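Local coordinates for vacuolar protein sorting-associated protein 53 (PDB 3NS4) that links endosome-derived vesicles to the late Golgi in retrograde transport as the Vps53 subunit of the GARP complex, this chain being the C-terminal fragment of that subunit, at residues K24-D29 with Y104-R109; L76-L81 with N113-L118; S131-Y136 with W172-L177; L125-D130 with A157-P162. The protein carries 2 engineered substitutions. One frame throughout, in Å; residues are numbered along the deposited sequence.

Interaction 1 (K24-D29 with Y104-R109); sequences KWNFLD and YKRVKR
Trp25 and Val107 bury the most surface where helices 20-47 and 102-125 of this C-terminal helical bundle run side by side, their local axes 9.8 Å apart and only 2° from parallel. The six-membered ring of Trp25 lies under the backbone of Tyr104: Tyr104 CA stands over its face, 4.2 Å from the ring centroid and 18° off the ring normal, a CH-pi contact. Tyr104 CB continues along the same face to within 3.9 Å of Trp25 CH2. Because Tyr104 CG is anti to the backbone N, the phenol end leads away and presents its edge to Trp25 CZ3. One turn on, the CG2 branch of Val107 approaches Trp25 CE3 at 4.0 Å, while its CG1 branch turns to Leu28 CB.

Polar groups flank this apolar centre. Arg106 runs extended through chi2 and bends at chi3, which swings its guanidinium back across to helix 20-47. There Arg106 NH1 forms a salt bridge with Asp29 OD2 at 2.8 Å; the hydrogen bond within it is weak (129° at the hydrogen), although OD2 lies at the guanidinium edge near its plane. The carboxylate itself is turned steeply against the guanidinium. The other terminal nitrogen, Arg106 NH2, sits 4.1 Å from Trp25 CB. Asp29 OD1 rests against Val107, so the carboxylate spans charged and apolar partners.

In the second shell, Val92 of the loop between helices 64-87 and 102-125 touches Trp25 and Leu28, and its carbonyl O accepts a hydrogen bond from Lys24 NZ.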
# COMPACT_ATOMS: atom_id res chain seq x y z
N LYS A 24 -8.32 2.91 -26.87
CA LYS A 24 -9.01 3.71 -25.88
C LYS A 24 -9.24 2.97 -24.58
O LYS A 24 -9.14 3.56 -23.52
CB LYS A 24 -10.29 4.34 -26.43
CG LYS A 24 -11.33 3.37 -26.89
CD LYS A 24 -12.52 4.08 -27.55
CE LYS A 24 -13.65 3.11 -27.81
NZ LYS A 24 -14.81 3.84 -28.32
N TRP A 25 -9.50 1.68 -24.64
CA TRP A 25 -9.68 0.95 -23.40
C TRP A 25 -8.33 0.70 -22.76
O TRP A 25 -8.23 0.76 -21.56
CB TRP A 25 -10.48 -0.34 -23.59
CG TRP A 25 -11.88 -0.12 -24.14
CD1 TRP A 25 -12.31 -0.35 -25.42
CD2 TRP A 25 -13.01 0.40 -23.43
NE1 TRP A 25 -13.64 -0.02 -25.55
CE2 TRP A 25 -14.09 0.45 -24.34
CE3 TRP A 25 -13.22 0.81 -22.12
CZ2 TRP A 25 -15.34 0.90 -23.98
CZ3 TRP A 25 -14.48 1.26 -21.76
CH2 TRP A 25 -15.52 1.30 -22.69
N ASN A 26 -7.28 0.47 -23.52
CA ASN A 26 -6.00 0.25 -22.87
C ASN A 26 -5.55 1.49 -22.16
O ASN A 26 -4.96 1.43 -21.08
CB ASN A 26 -4.94 -0.23 -23.83
CG ASN A 26 -5.16 -1.68 -24.25
OD1 ASN A 26 -6.00 -2.41 -23.70
ND2 ASN A 26 -4.41 -2.10 -25.25
N PHE A 27 -5.85 2.62 -22.78
CA PHE A 27 -5.56 3.92 -22.24
C PHE A 27 -6.28 4.10 -20.90
O PHE A 27 -5.67 4.46 -19.91
CB PHE A 27 -6.01 4.96 -23.24
CG PHE A 27 -5.58 6.35 -22.91
CD1 PHE A 27 -4.38 6.84 -23.39
CD2 PHE A 27 -6.37 7.19 -22.15
CE1 PHE A 27 -3.98 8.14 -23.11
CE2 PHE A 27 -5.97 8.49 -21.88
CZ PHE A 27 -4.77 8.96 -22.36
N LEU A 28 -7.57 3.82 -20.84
CA LEU A 28 -8.22 3.95 -19.55
C LEU A 28 -7.56 3.06 -18.53
O LEU A 28 -7.49 3.41 -17.37
CB LEU A 28 -9.70 3.66 -19.61
CG LEU A 28 -10.52 4.51 -20.56
CD1 LEU A 28 -11.96 4.27 -20.24
CD2 LEU A 28 -10.19 5.97 -20.40
N ASP A 29 -7.07 1.91 -18.96
CA ASP A 29 -6.40 1.02 -18.05
C ASP A 29 -5.20 1.73 -17.47
O ASP A 29 -4.97 1.67 -16.24
CB ASP A 29 -5.98 -0.30 -18.72
CG ASP A 29 -6.99 -1.45 -18.54
OD1 ASP A 29 -7.79 -1.47 -17.58
OD2 ASP A 29 -6.95 -2.39 -19.36
N TYR A 104 -14.90 -3.43 -21.84
CA TYR A 104 -15.40 -2.51 -20.82
C TYR A 104 -15.39 -3.13 -19.41
O TYR A 104 -14.89 -2.55 -18.45
CB TYR A 104 -16.81 -2.02 -21.17
CG TYR A 104 -17.57 -1.52 -19.96
CD1 TYR A 104 -17.23 -0.32 -19.34
CD2 TYR A 104 -18.61 -2.27 -19.40
CE1 TYR A 104 -17.90 0.14 -18.21
CE2 TYR A 104 -19.29 -1.81 -18.25
CZ TYR A 104 -18.92 -0.60 -17.67
OH TYR A 104 -19.57 -0.12 -16.56
N LYS A 105 -15.98 -4.30 -19.28
CA LYS A 105 -15.98 -4.96 -18.02
C LYS A 105 -14.55 -5.10 -17.59
O LYS A 105 -14.27 -4.79 -16.45
CB LYS A 105 -16.62 -6.34 -18.10
CG LYS A 105 -18.10 -6.35 -18.49
CD LYS A 105 -18.60 -7.78 -18.66
CE LYS A 105 -20.03 -7.82 -19.11
NZ LYS A 105 -20.51 -9.21 -19.26
N ARG A 106 -13.65 -5.55 -18.48
CA ARG A 106 -12.25 -5.67 -18.09
C ARG A 106 -11.79 -4.38 -17.38
O ARG A 106 -11.18 -4.43 -16.28
CB ARG A 106 -11.31 -6.01 -19.25
CG ARG A 106 -9.79 -5.87 -18.84
CD ARG A 106 -8.80 -6.13 -19.96
NE ARG A 106 -9.37 -5.72 -21.26
CZ ARG A 106 -9.17 -4.56 -21.90
NH1 ARG A 106 -8.37 -3.61 -21.42
NH2 ARG A 106 -9.77 -4.37 -23.06
N VAL A 107 -12.11 -3.23 -17.99
CA VAL A 107 -11.77 -1.96 -17.37
C VAL A 107 -12.48 -1.83 -16.00
O VAL A 107 -11.79 -1.65 -14.99
CB VAL A 107 -11.97 -0.74 -18.33
CG1 VAL A 107 -12.05 0.52 -17.57
CG2 VAL A 107 -10.83 -0.64 -19.31
N LYS A 108 -13.81 -1.98 -15.95
CA LYS A 108 -14.51 -1.91 -14.66
C LYS A 108 -13.88 -2.80 -13.57
O LYS A 108 -13.69 -2.33 -12.44
CB LYS A 108 -16.01 -2.21 -14.77
CG LYS A 108 -16.75 -1.85 -13.51
CD LYS A 108 -18.28 -1.96 -13.64
CE LYS A 108 -18.98 -1.70 -12.27
NZ LYS A 108 -20.49 -1.67 -12.38
N ARG A 109 -13.53 -4.05 -13.91
CA ARG A 109 -12.96 -4.98 -12.89
C ARG A 109 -11.62 -4.47 -12.45
O ARG A 109 -11.24 -4.65 -11.29
CB ARG A 109 -12.84 -6.45 -13.36
CG ARG A 109 -14.27 -7.07 -13.71
CD ARG A 109 -14.12 -8.48 -14.33
NE ARG A 109 -15.43 -9.04 -14.74
CZ ARG A 109 -15.62 -10.22 -15.34
NH1 ARG A 109 -14.58 -11.02 -15.62
NH2 ARG A 109 -16.85 -10.62 -15.66

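Interaction 2 (L76-L81 with N113-L118)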
# COMPACT_ATOMS: atom_id res chain seq x y z
N LEU A 76 -12.19 9.26 2.30
CA LEU A 76 -13.08 10.15 1.56
C LEU A 76 -12.47 10.40 0.20
O LEU A 76 -13.21 10.47 -0.80
CB LEU A 76 -13.39 11.45 2.32
CG LEU A 76 -13.91 11.24 3.79
CD1 LEU A 76 -13.87 12.51 4.69
CD2 LEU A 76 -15.31 10.51 3.94
N ASP A 77 -11.13 10.50 0.15
CA ASP A 77 -10.39 10.66 -1.12
C ASP A 77 -10.63 9.42 -1.94
O ASP A 77 -11.03 9.48 -3.11
CB ASP A 77 -8.89 10.75 -0.90
CG ASP A 77 -8.46 12.02 -0.16
OD1 ASP A 77 -9.33 12.68 0.46
OD2 ASP A 77 -7.24 12.35 -0.19
N LEU A 78 -10.43 8.27 -1.32
CA LEU A 78 -10.61 7.05 -2.06
C LEU A 78 -12.01 6.96 -2.65
O LEU A 78 -12.19 6.44 -3.77
CB LEU A 78 -10.30 5.86 -1.18
CG LEU A 78 -10.37 4.56 -1.97
CD1 LEU A 78 -9.38 4.61 -3.11
CD2 LEU A 78 -10.08 3.38 -1.06
N GLU A 79 -13.00 7.47 -1.92
CA GLU A 79 -14.38 7.45 -2.38
C GLU A 79 -14.50 8.29 -3.65
O GLU A 79 -15.02 7.81 -4.66
CB GLU A 79 -15.34 7.90 -1.27
CG GLU A 79 -16.82 7.97 -1.68
CD GLU A 79 -17.36 6.64 -2.27
OE1 GLU A 79 -17.10 5.55 -1.69
OE2 GLU A 79 -18.07 6.69 -3.31
N LEU A 80 -14.00 9.52 -3.63
CA LEU A 80 -14.06 10.35 -4.82
C LEU A 80 -13.33 9.68 -5.99
O LEU A 80 -13.76 9.77 -7.15
CB LEU A 80 -13.47 11.72 -4.58
CG LEU A 80 -14.06 12.56 -3.46
CD1 LEU A 80 -13.18 13.75 -3.20
CD2 LEU A 80 -15.47 13.01 -3.76
N LEU A 81 -12.25 8.98 -5.68
CA LEU A 81 -11.49 8.32 -6.70
C LEU A 81 -12.30 7.21 -7.35
O LEU A 81 -12.32 7.05 -8.59
CB LEU A 81 -10.23 7.74 -6.09
CG LEU A 81 -9.23 7.27 -7.16
CD1 LEU A 81 -8.91 8.46 -8.06
CD2 LEU A 81 -7.97 6.69 -6.52
N ASN A 113 -10.75 -3.55 -8.82
CA ASN A 113 -9.65 -4.25 -8.21
C ASN A 113 -8.71 -3.29 -7.49
O ASN A 113 -8.44 -3.46 -6.30
CB ASN A 113 -8.95 -5.08 -9.28
CG ASN A 113 -7.78 -5.89 -8.73
OD1 ASN A 113 -7.53 -5.95 -7.52
ND2 ASN A 113 -7.06 -6.54 -9.65
N ASN A 114 -8.24 -2.26 -8.18
CA ASN A 114 -7.34 -1.27 -7.54
C ASN A 114 -7.95 -0.56 -6.31
O ASN A 114 -7.27 -0.37 -5.28
CB ASN A 114 -6.85 -0.21 -8.54
CG ASN A 114 -5.91 -0.78 -9.61
OD1 ASN A 114 -5.99 -1.94 -10.01
ND2 ASN A 114 -5.03 0.09 -10.13
N ILE A 115 -9.20 -0.14 -6.42
CA ILE A 115 -9.87 0.45 -5.29
C ILE A 115 -9.81 -0.52 -4.08
O ILE A 115 -9.42 -0.11 -2.97
CB ILE A 115 -11.32 0.74 -5.62
CG1 ILE A 115 -11.40 1.78 -6.72
CG2 ILE A 115 -12.05 1.25 -4.40
CD1 ILE A 115 -10.83 3.11 -6.29
N ASP A 116 -10.17 -1.79 -4.28
CA ASP A 116 -10.11 -2.76 -3.18
C ASP A 116 -8.75 -2.71 -2.49
O ASP A 116 -8.67 -2.61 -1.25
CB ASP A 116 -10.45 -4.20 -3.62
CG ASP A 116 -11.98 -4.46 -3.85
OD1 ASP A 116 -12.80 -3.51 -3.78
OD2 ASP A 116 -12.38 -5.63 -4.11
N GLN A 117 -7.68 -2.72 -3.28
CA GLN A 117 -6.37 -2.74 -2.65
C GLN A 117 -6.13 -1.50 -1.83
O GLN A 117 -5.72 -1.58 -0.64
CB GLN A 117 -5.29 -2.85 -3.68
CG GLN A 117 -5.49 -3.98 -4.62
CD GLN A 117 -4.28 -4.17 -5.53
OE1 GLN A 117 -4.39 -4.72 -6.64
NE2 GLN A 117 -3.11 -3.69 -5.06
N LEU A 118 -6.40 -0.36 -2.44
CA LEU A 118 -6.25 0.87 -1.74
C LEU A 118 -6.99 0.79 -0.40
O LEU A 118 -6.45 1.07 0.68
CB LEU A 118 -6.75 1.99 -2.62
CG LEU A 118 -5.79 2.29 -3.79
CD1 LEU A 118 -6.28 3.45 -4.63
CD2 LEU A 118 -4.37 2.59 -3.26
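An antiparallel helix pair, helix 64-87 against helix 102-125, meets here through aliphatic side chains, with local axes 10.8 Å apart and 179° between their directions. Leu78 carries the contact. Its CG is anti to the backbone N (chi1 -175°), which extends both methyls across the interface: CD1 comes within 3.6 Å of Leu118 CD1, and CD2 lies 3.9 Å from Leu118 CB. The two leucines cross obliquely, so Leu78 meets both the CD1 tip and the CB base of Leu118. On the neighbouring turn Ile115 reaches across with its longer branch, placing CD1 3.8 Å from Leu78 CD1.

Within the helical bundle this is a buried layer, and helix 20-47 completes it: Phe39 lies against Leu81 and Val40 against Leu118. Leu81, one turn after Leu78, approaches Leu118 at about a right angle, with CD2 and Leu118 CD1 4.1 Å apart. Leu118 CD1 thus has a leucine methyl from each of two successive turns as neighbours. No hydrogen bond links the two segments. Asn114, also buried, directs its ND2 to Asp33 OD2 and Thr36 OG1 of helix 20-47.

Interaction 3 (S131-Y136 with W172-L177); sequences SADDYY and WSAYNL. With BA (barium ion), chain D.
Tyr136 and Tyr175 both hold CG anti to the backbone N (chi1 166° and 179°), and with these torsions the two side chains cross at about a right angle. They meet at ring corners, Tyr136 CD1 lying 4.1 Å from Tyr175 CD1 and 4.0 Å from Tyr175 CA. The contact joins the start of helix 132-142 to the later part of helix 165-178, two helices of the C-terminal helical bundle whose local axes cross at -50° and approach to 8.4 Å.

Such a close approach rests on small side chains. Ala174 CB projects toward the other helix, 3.8 Å from Ala132 CB, and also lies against the carbonyl oxygen of Ala132 and Asp133 OD1. Ala174 has more surface buried here than any other residue of the two segments.

Each segment is fixed locally as well. Ser131 is the N-cap of helix 132-142: its OG accepts from Asp134 N at 3.0 Å, satisfying an amide of the first turn. The phenol of Tyr175 is tied down by a hydrogen bond from its OH to the carbonyl of Asn146, and its ring meets that of Trp152. On the side of helix 165-178 turned from the contact, a barium ion is bound by Thr179 O and by Asn176, whose backbone O and side-chain OD1 each lie 2.9 Å from the metal.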
# COMPACT_ATOMS: atom_id res chain seq x y z
N SER A 131 -3.12 -4.36 20.82
CA SER A 131 -2.62 -5.70 21.10
C SER A 131 -1.91 -6.27 19.89
O SER A 131 -2.38 -6.15 18.77
CB SER A 131 -3.70 -6.65 21.65
OG SER A 131 -4.52 -7.17 20.63
N ALA A 132 -0.76 -6.88 20.13
CA ALA A 132 0.01 -7.46 19.06
C ALA A 132 -0.80 -8.53 18.32
O ALA A 132 -0.59 -8.73 17.10
CB ALA A 132 1.29 -8.04 19.61
N ASP A 133 -1.72 -9.17 19.05
CA ASP A 133 -2.55 -10.27 18.53
C ASP A 133 -3.66 -9.75 17.63
O ASP A 133 -3.86 -10.26 16.53
CB ASP A 133 -3.17 -11.13 19.67
CG ASP A 133 -2.12 -11.89 20.54
OD1 ASP A 133 -0.97 -12.10 20.09
OD2 ASP A 133 -2.46 -12.32 21.67
N ASP A 134 -4.38 -8.73 18.10
CA ASP A 134 -5.47 -8.18 17.29
C ASP A 134 -4.92 -7.61 16.03
O ASP A 134 -5.58 -7.67 14.98
CB ASP A 134 -6.31 -7.12 18.03
CG ASP A 134 -7.36 -7.73 18.96
OD1 ASP A 134 -7.63 -8.96 18.89
OD2 ASP A 134 -7.94 -6.96 19.76
N TYR A 135 -3.72 -7.05 16.13
CA TYR A 135 -3.08 -6.45 14.97
C TYR A 135 -2.69 -7.50 13.97
O TYR A 135 -2.85 -7.29 12.77
CB TYR A 135 -1.90 -5.54 15.31
CG TYR A 135 -1.23 -4.95 14.08
CD1 TYR A 135 -1.92 -4.10 13.21
CD2 TYR A 135 0.09 -5.23 13.80
CE1 TYR A 135 -1.28 -3.55 12.06
CE2 TYR A 135 0.73 -4.69 12.69
CZ TYR A 135 0.06 -3.86 11.84
OH TYR A 135 0.75 -3.38 10.76
N TYR A 136 -2.21 -8.64 14.45
CA TYR A 136 -1.89 -9.71 13.53
C TYR A 136 -3.16 -10.16 12.78
O TYR A 136 -3.15 -10.26 11.55
CB TYR A 136 -1.21 -10.91 14.21
CG TYR A 136 -1.22 -12.10 13.27
CD1 TYR A 136 -0.35 -12.18 12.18
CD2 TYR A 136 -2.16 -13.13 13.43
CE1 TYR A 136 -0.40 -13.27 11.28
CE2 TYR A 136 -2.22 -14.22 12.55
CZ TYR A 136 -1.33 -14.28 11.48
OH TYR A 136 -1.41 -15.36 10.60
N TRP A 172 6.15 -7.76 16.57
CA TRP A 172 6.69 -8.76 15.71
C TRP A 172 6.49 -10.18 16.19
O TRP A 172 6.28 -11.11 15.41
CB TRP A 172 8.18 -8.49 15.55
CG TRP A 172 8.88 -9.63 15.00
CD1 TRP A 172 9.63 -10.54 15.68
CD2 TRP A 172 8.86 -10.05 13.63
NE1 TRP A 172 10.11 -11.50 14.82
CE2 TRP A 172 9.65 -11.23 13.56
CE3 TRP A 172 8.26 -9.56 12.47
CZ2 TRP A 172 9.86 -11.91 12.36
CZ3 TRP A 172 8.48 -10.22 11.28
CH2 TRP A 172 9.28 -11.40 11.23
N SER A 173 6.58 -10.36 17.50
CA SER A 173 6.44 -11.67 18.07
C SER A 173 5.17 -12.31 17.64
O SER A 173 5.16 -13.47 17.29
CB SER A 173 6.47 -11.63 19.60
OG SER A 173 6.01 -12.88 20.13
N ALA A 174 4.07 -11.55 17.68
CA ALA A 174 2.78 -12.16 17.34
C ALA A 174 2.79 -12.57 15.89
O ALA A 174 2.40 -13.70 15.57
CB ALA A 174 1.62 -11.24 17.66
N TYR A 175 3.31 -11.69 15.04
CA TYR A 175 3.40 -11.96 13.63
C TYR A 175 4.25 -13.19 13.33
O TYR A 175 3.80 -14.15 12.66
CB TYR A 175 4.02 -10.77 12.93
CG TYR A 175 4.18 -10.98 11.46
CD1 TYR A 175 3.12 -10.77 10.58
CD2 TYR A 175 5.40 -11.37 10.93
CE1 TYR A 175 3.27 -10.93 9.19
CE2 TYR A 175 5.56 -11.55 9.56
CZ TYR A 175 4.50 -11.34 8.69
OH TYR A 175 4.67 -11.54 7.34
N ASN A 176 5.48 -13.15 13.83
CA ASN A 176 6.40 -14.23 13.60
C ASN A 176 5.75 -15.52 14.06
O ASN A 176 5.59 -16.41 13.26
CB ASN A 176 7.73 -13.99 14.29
CG ASN A 176 8.58 -15.22 14.32
OD1 ASN A 176 9.09 -15.68 13.31
ND2 ASN A 176 8.73 -15.79 15.49
N LEU A 177 5.32 -15.59 15.32
CA LEU A 177 4.74 -16.80 15.90
C LEU A 177 3.68 -17.47 15.02
O LEU A 177 3.54 -18.69 15.06
CB LEU A 177 4.14 -16.53 17.27
CG LEU A 177 3.45 -17.70 17.97
CD1 LEU A 177 4.47 -18.64 18.59
CD2 LEU A 177 2.52 -17.16 19.04
BA BA D . 7.79 -18.22 12.59

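Interaction 4 (L125-D130 with A157-P162)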
# COMPACT_ATOMS: atom_id res chain seq x y z
N LEU A 125 -3.72 1.01 7.57
CA LEU A 125 -3.13 2.15 8.29
C LEU A 125 -3.97 2.60 9.50
O LEU A 125 -3.42 3.14 10.49
CB LEU A 125 -2.90 3.34 7.37
CG LEU A 125 -1.89 3.07 6.27
CD1 LEU A 125 -1.92 4.15 5.22
CD2 LEU A 125 -0.48 2.89 6.83
N MSE A 126 -5.29 2.38 9.43
CA MSE A 126 -6.16 2.83 10.50
C MSE A 126 -6.32 1.84 11.62
O MSE A 126 -7.03 2.10 12.58
CB MSE A 126 -7.54 3.15 9.98
CG MSE A 126 -7.57 4.15 8.87
SE MSE A 126 -9.45 4.52 8.41
CE MSE A 126 -10.06 2.68 7.96
N ALA A 127 -5.68 0.69 11.51
CA ALA A 127 -5.81 -0.30 12.57
C ALA A 127 -5.16 0.14 13.87
O ALA A 127 -4.09 0.77 13.87
CB ALA A 127 -5.24 -1.61 12.13
N PRO A 128 -5.79 -0.16 15.00
CA PRO A 128 -5.10 0.20 16.25
C PRO A 128 -3.93 -0.75 16.56
O PRO A 128 -3.89 -1.90 16.04
CB PRO A 128 -6.20 0.07 17.31
CG PRO A 128 -7.25 -0.82 16.70
CD PRO A 128 -7.17 -0.65 15.21
N LEU A 129 -2.99 -0.28 17.39
CA LEU A 129 -1.83 -1.09 17.83
C LEU A 129 -1.89 -1.36 19.33
O LEU A 129 -0.88 -1.20 20.02
CB LEU A 129 -0.54 -0.37 17.51
CG LEU A 129 -0.26 -0.24 16.03
CD1 LEU A 129 0.82 0.79 15.89
CD2 LEU A 129 0.12 -1.59 15.42
N ASP A 130 -3.06 -1.75 19.83
CA ASP A 130 -3.25 -1.98 21.25
C ASP A 130 -2.82 -3.37 21.66
O ASP A 130 -2.21 -3.55 22.73
CB ASP A 130 -4.69 -1.68 21.65
CG ASP A 130 -5.00 -0.19 21.62
OD1 ASP A 130 -4.31 0.58 22.35
OD2 ASP A 130 -5.93 0.23 20.89
N ALA A 157 6.02 0.88 10.10
CA ALA A 157 6.66 2.16 10.17
C ALA A 157 5.67 3.20 9.64
O ALA A 157 5.48 4.24 10.25
CB ALA A 157 7.93 2.15 9.35
N LEU A 158 4.99 2.89 8.54
CA LEU A 158 4.05 3.85 7.97
C LEU A 158 2.95 4.15 8.96
O LEU A 158 2.50 5.29 9.03
CB LEU A 158 3.47 3.39 6.62
CG LEU A 158 4.57 3.37 5.58
CD1 LEU A 158 4.17 2.62 4.37
CD2 LEU A 158 4.95 4.78 5.24
N LYS A 159 2.54 3.15 9.73
CA LYS A 159 1.53 3.32 10.77
C LYS A 159 1.91 4.38 11.81
O LYS A 159 1.03 4.88 12.52
CB LYS A 159 1.21 2.01 11.45
CG LYS A 159 0.19 1.19 10.74
CD LYS A 159 -0.18 0.07 11.70
CE LYS A 159 -1.65 -0.18 11.69
NZ LYS A 159 -2.44 1.07 11.97
N GLY A 160 3.19 4.72 11.90
CA GLY A 160 3.63 5.81 12.77
C GLY A 160 4.35 5.47 14.04
O GLY A 160 4.76 6.36 14.79
N ILE A 161 4.51 4.17 14.30
CA ILE A 161 5.17 3.61 15.50
C ILE A 161 6.55 4.25 15.66
O ILE A 161 7.22 4.52 14.67
CB ILE A 161 5.29 2.08 15.32
CG1 ILE A 161 5.51 1.38 16.62
CG2 ILE A 161 6.45 1.68 14.41
CD1 ILE A 161 5.96 -0.04 16.37
N PRO A 162 6.96 4.58 16.89
CA PRO A 162 8.33 5.14 16.99
C PRO A 162 9.38 4.04 16.93
O PRO A 162 9.04 2.87 16.89
CB PRO A 162 8.34 5.83 18.35
CG PRO A 162 7.21 5.17 19.13
CD PRO A 162 6.17 4.78 18.12
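Lys159, Leu125 and Leu129 account for most of the buried surface, and Lys159 has by far the largest share. It sits at the end of helix 149-159 and sends its chain to the loop that follows helix 102-125. Bends at chi3 and chi4 deliver NZ between two backbone carbonyls. Lys159 NZ donates to Ala127 O at 2.5 Å, in the carbonyl plane and on a lone pair. Its second bond, to Leu125 O at 2.7 Å, differs in approach: NZ stands above that carbonyl's plane, 73° out of it.

The methylenes of the lysine are used too. Leu129 CD2 packs 4.1 Å from Lys159 CD, and Ala127 CB lies 3.9 Å from Lys159 CE. Leu125 packs on the helix itself, CD2 4.0 Å from Leu158 CB; Leu47 of helix 20-47 touches Leu125 and Leu158, and Tyr135 of helix 132-142 packs on Lys159 and Leu129.

Gly160 ends helix 149-159 in a Schellman motif, its positive phi (107°) turning the chain out of the helix directly after Lys159. The contact therefore pins the end of one helix to the connection between two others in the helical bundle. Burial alone would disfavour a charge on Lys159, but two carbonyl oxygens accepting hydrogen bonds from NZ would favour the ammonium form, probably the state present.

Helix 102-125 serves both interaction 1 and interaction 2, pairing parallel with helix 20-47 in the first and antiparallel with helix 64-87 in the second, about 16 Å away between centres. Interaction 2 is fully buried and wholly aliphatic; interaction 1, farther from the middle of the chain, adds a salt bridge between partly exposed side chains. Interactions 3 and 4 lie on the side of the chain's centre opposite interaction 1. They touch through Tyr135, whose CE1 is 3.4 Å from Lys159 CE, and are both partly buried. Interaction 3 joins helices through small and aromatic side chains, whereas interaction 4 ties a loop to a helix end by lysine-to-carbonyl bonds.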